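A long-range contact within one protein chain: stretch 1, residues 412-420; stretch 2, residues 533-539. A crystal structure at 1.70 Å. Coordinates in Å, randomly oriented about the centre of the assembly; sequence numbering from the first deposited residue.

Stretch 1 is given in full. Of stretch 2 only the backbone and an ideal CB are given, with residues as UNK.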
# COMPACT_ATOMS: atom_id res chain seq x y z
N PHE A 412 -25.27 -9.15 -3.61
CA PHE A 412 -23.82 -9.12 -3.36
C PHE A 412 -23.26 -7.69 -3.71
O PHE A 412 -22.07 -7.55 -4.08
CB PHE A 412 -23.09 -10.15 -4.22
CG PHE A 412 -23.46 -11.61 -3.96
CD1 PHE A 412 -23.53 -12.14 -2.69
CD2 PHE A 412 -23.64 -12.48 -5.03
CE1 PHE A 412 -23.73 -13.51 -2.51
CE2 PHE A 412 -23.90 -13.81 -4.83
CZ PHE A 412 -23.94 -14.35 -3.56
N TYR A 413 -24.08 -6.69 -3.45
CA TYR A 413 -23.71 -5.27 -3.70
C TYR A 413 -22.98 -4.73 -2.47
O TYR A 413 -23.53 -3.93 -1.71
CB TYR A 413 -24.92 -4.45 -4.10
CG TYR A 413 -25.14 -4.51 -5.61
CD1 TYR A 413 -25.31 -5.73 -6.24
CD2 TYR A 413 -25.12 -3.36 -6.39
CE1 TYR A 413 -25.44 -5.79 -7.63
CE2 TYR A 413 -25.34 -3.42 -7.77
CZ TYR A 413 -25.39 -4.64 -8.37
OH TYR A 413 -25.45 -4.69 -9.74
N ILE A 414 -21.72 -5.14 -2.32
CA ILE A 414 -20.89 -4.83 -1.12
C ILE A 414 -20.64 -3.30 -0.98
O ILE A 414 -20.40 -2.81 0.11
CB ILE A 414 -19.54 -5.59 -1.18
CG1 ILE A 414 -18.88 -5.52 -2.53
CG2 ILE A 414 -19.73 -7.04 -0.90
CD1 ILE A 414 -17.44 -5.99 -2.54
N ASP A 415 -20.75 -2.53 -2.09
CA ASP A 415 -20.57 -1.12 -2.00
C ASP A 415 -21.60 -0.41 -1.18
O ASP A 415 -21.34 0.72 -0.71
CB ASP A 415 -20.53 -0.51 -3.42
CG ASP A 415 -21.81 -0.71 -4.16
OD1 ASP A 415 -22.24 -1.88 -4.25
OD2 ASP A 415 -22.41 0.29 -4.67
N LEU A 416 -22.80 -1.02 -0.97
CA LEU A 416 -23.90 -0.34 -0.30
C LEU A 416 -23.81 -0.42 1.22
O LEU A 416 -24.69 0.03 1.93
CB LEU A 416 -25.22 -0.96 -0.85
CG LEU A 416 -25.36 -0.71 -2.38
CD1 LEU A 416 -26.70 -1.35 -2.86
CD2 LEU A 416 -25.19 0.72 -2.85
N MET A 417 -22.78 -1.12 1.68
CA MET A 417 -22.44 -1.16 3.12
C MET A 417 -23.42 -1.92 3.99
O MET A 417 -23.55 -1.66 5.21
CB MET A 417 -22.14 0.25 3.70
CG MET A 417 -21.14 1.05 2.84
SD MET A 417 -19.69 0.13 2.32
CE MET A 417 -18.84 -0.05 3.86
N TYR A 418 -24.10 -2.86 3.38
CA TYR A 418 -25.03 -3.76 4.17
C TYR A 418 -24.27 -4.72 5.07
O TYR A 418 -23.10 -5.05 4.87
CB TYR A 418 -25.91 -4.53 3.18
CG TYR A 418 -26.77 -3.74 2.22
CD1 TYR A 418 -27.49 -2.66 2.62
CD2 TYR A 418 -26.93 -4.15 0.90
CE1 TYR A 418 -28.33 -1.98 1.79
CE2 TYR A 418 -27.77 -3.48 0.04
CZ TYR A 418 -28.46 -2.40 0.47
OH TYR A 418 -29.34 -1.72 -0.38
N PRO A 419 -24.97 -5.23 6.10
CA PRO A 419 -24.34 -6.21 6.99
C PRO A 419 -23.92 -7.48 6.26
O PRO A 419 -24.61 -7.89 5.29
CB PRO A 419 -25.45 -6.52 8.00
CG PRO A 419 -26.44 -5.43 7.84
CD PRO A 419 -26.38 -4.97 6.40
N VAL A 420 -22.85 -8.10 6.75
CA VAL A 420 -22.30 -9.30 6.15
C VAL A 420 -23.37 -10.40 5.99
O VAL A 420 -23.38 -11.11 5.00
CB VAL A 420 -21.03 -9.79 6.80
CG1 VAL A 420 -21.33 -10.34 8.25
CG2 VAL A 420 -20.33 -10.84 6.00
N UNK A 533 -21.49 2.71 11.90
CA UNK A 533 -21.52 2.11 10.56
C UNK A 533 -21.86 3.15 9.53
O UNK A 533 -22.67 3.98 9.74
CB UNK A 533 -22.53 0.96 10.49
N UNK A 534 -21.21 3.09 8.39
CA UNK A 534 -21.56 4.09 7.39
C UNK A 534 -23.00 3.93 6.87
O UNK A 534 -23.55 2.83 6.78
CB UNK A 534 -20.58 4.01 6.22
N UNK A 535 -23.64 5.04 6.55
CA UNK A 535 -25.03 4.96 6.10
C UNK A 535 -25.17 4.02 4.91
O UNK A 535 -24.33 3.97 4.01
CB UNK A 535 -25.55 6.35 5.73
N UNK A 536 -26.26 3.23 4.92
CA UNK A 536 -26.42 2.11 4.00
C UNK A 536 -27.28 2.42 2.80
O UNK A 536 -28.17 3.27 2.86
CB UNK A 536 -27.02 0.91 4.74
N UNK A 537 -27.09 1.68 1.72
CA UNK A 537 -27.99 1.82 0.58
C UNK A 537 -27.51 3.01 -0.26
O UNK A 537 -26.30 3.10 -0.61
CB UNK A 537 -29.44 2.01 1.04
N UNK A 538 -28.45 3.93 -0.51
CA UNK A 538 -28.14 5.11 -1.31
C UNK A 538 -28.35 6.38 -0.48
O UNK A 538 -28.74 7.42 -1.01
CB UNK A 538 -29.00 5.15 -2.57
N UNK A 539 -28.04 6.32 0.85
CA UNK A 539 -28.23 7.40 1.75
C UNK A 539 -26.99 8.14 2.19
O UNK A 539 -27.07 9.21 2.84
CB UNK A 539 -28.96 6.87 2.99

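Position 533 lies in a strand, phi/psi -132/140, and its CA-to-CB bond points toward stretch 1, yet nothing there comes within 5.5 Å of the ideal CB. That leaves room for a long side chain, polar or apolar. The residue is Glu533, which turns to its own stretch: OE1 of Glu533 meets the side chain of 536.

Position 534 also points toward stretch 1, and its ideal CB sits 4.5 Å from CG of Met417. A thioether chain offers an apolar surface, so a compact apolar residue would suit; phi of -66° also admits proline. Pro534 is found, with its CG 4.0 Å from CE of Met417.

At 535 the CA-to-CB bond points away and the ideal CB meets nothing, so many side chains would suit. Leu535 meets stretch 1 through its backbone: O of Leu535 is 4.3 Å from CB of Met417, while its side chain stays clear.

At 536 the CA-to-CB bond runs sideways, and the ideal CB is 3.8 Å from O of Leu416, 4.2 Å from CD1 of Tyr418 and 4.3 Å from O of Met417. Flexible chains that start with methylenes fit this border of carbonyls and ring; arginine, lysine, glutamine or methionine could all follow it. The residue is Lys536. Its CG passes 3.4 Å from O of Met417, while NZ of Lys536 forms a salt bridge with OE1 of Glu533 at 2.8 Å. NZ is linked to stretch 1 through a water, which accepts from NZ of Lys536 (2.9 Å) and donates to O of Met417 and O of Pro534 (2.8 Å each).

Position 537 has phi/psi 84/-127, where a CB would be jammed against the carbonyl O of the preceding residue; this alone calls for glycine. Gly537 donates from N to O of Leu416, 2.9 Å and nearly straight at 167°, the one direct hydrogen bond across the contact.

At 538 the CA-to-CB bond runs sideways and no atom of stretch 1 is within 5.5 Å of the ideal CB, so a side chain must extend beyond CB to reach CD2 of Leu416; a leucine, a methionine or an aromatic could. With Tyr538, chi1 m, CD2 of Leu416 lies over one face of the ring, 3.9 Å from its centroid, a CH-pi contact.

Position 539 is out of reach, so many residues would serve. Thr539 makes no contact with stretch 1; OG1 of Thr539 donates a hydrogen bond to O of Lys536, 2.8 Å.

Stretch 2 (533-539) EPLKGYT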
# COMPACT_ATOMS: atom_id res chain seq x y z
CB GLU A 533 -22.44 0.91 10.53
CG GLU A 533 -22.06 -0.13 11.59
CD GLU A 533 -22.97 -1.35 11.63
OE1 GLU A 533 -23.90 -1.51 10.81
OE2 GLU A 533 -22.83 -2.16 12.58
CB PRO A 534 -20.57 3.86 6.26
CG PRO A 534 -19.77 2.68 6.62
CD PRO A 534 -20.20 2.13 7.96
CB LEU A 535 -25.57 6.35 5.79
CG LEU A 535 -25.59 7.43 6.83
CD1 LEU A 535 -26.34 8.67 6.41
CD2 LEU A 535 -26.28 6.88 8.05
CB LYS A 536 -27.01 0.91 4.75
CG LYS A 536 -26.11 0.41 5.88
CD LYS A 536 -26.83 -0.53 6.86
CE LYS A 536 -25.89 -1.25 7.82
NZ LYS A 536 -25.18 -0.26 8.69
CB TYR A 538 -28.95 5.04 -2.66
CG TYR A 538 -28.55 3.85 -3.59
CD1 TYR A 538 -27.41 3.90 -4.36
CD2 TYR A 538 -29.28 2.67 -3.62
CE1 TYR A 538 -27.03 2.82 -5.18
CE2 TYR A 538 -28.92 1.59 -4.41
CZ TYR A 538 -27.75 1.64 -5.17
OH TYR A 538 -27.34 0.52 -6.01
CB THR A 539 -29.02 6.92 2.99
OG1 THR A 539 -28.26 5.95 3.75
CG2 THR A 539 -30.32 6.29 2.56
O HOH W 1 -22.83 0.19 7.13
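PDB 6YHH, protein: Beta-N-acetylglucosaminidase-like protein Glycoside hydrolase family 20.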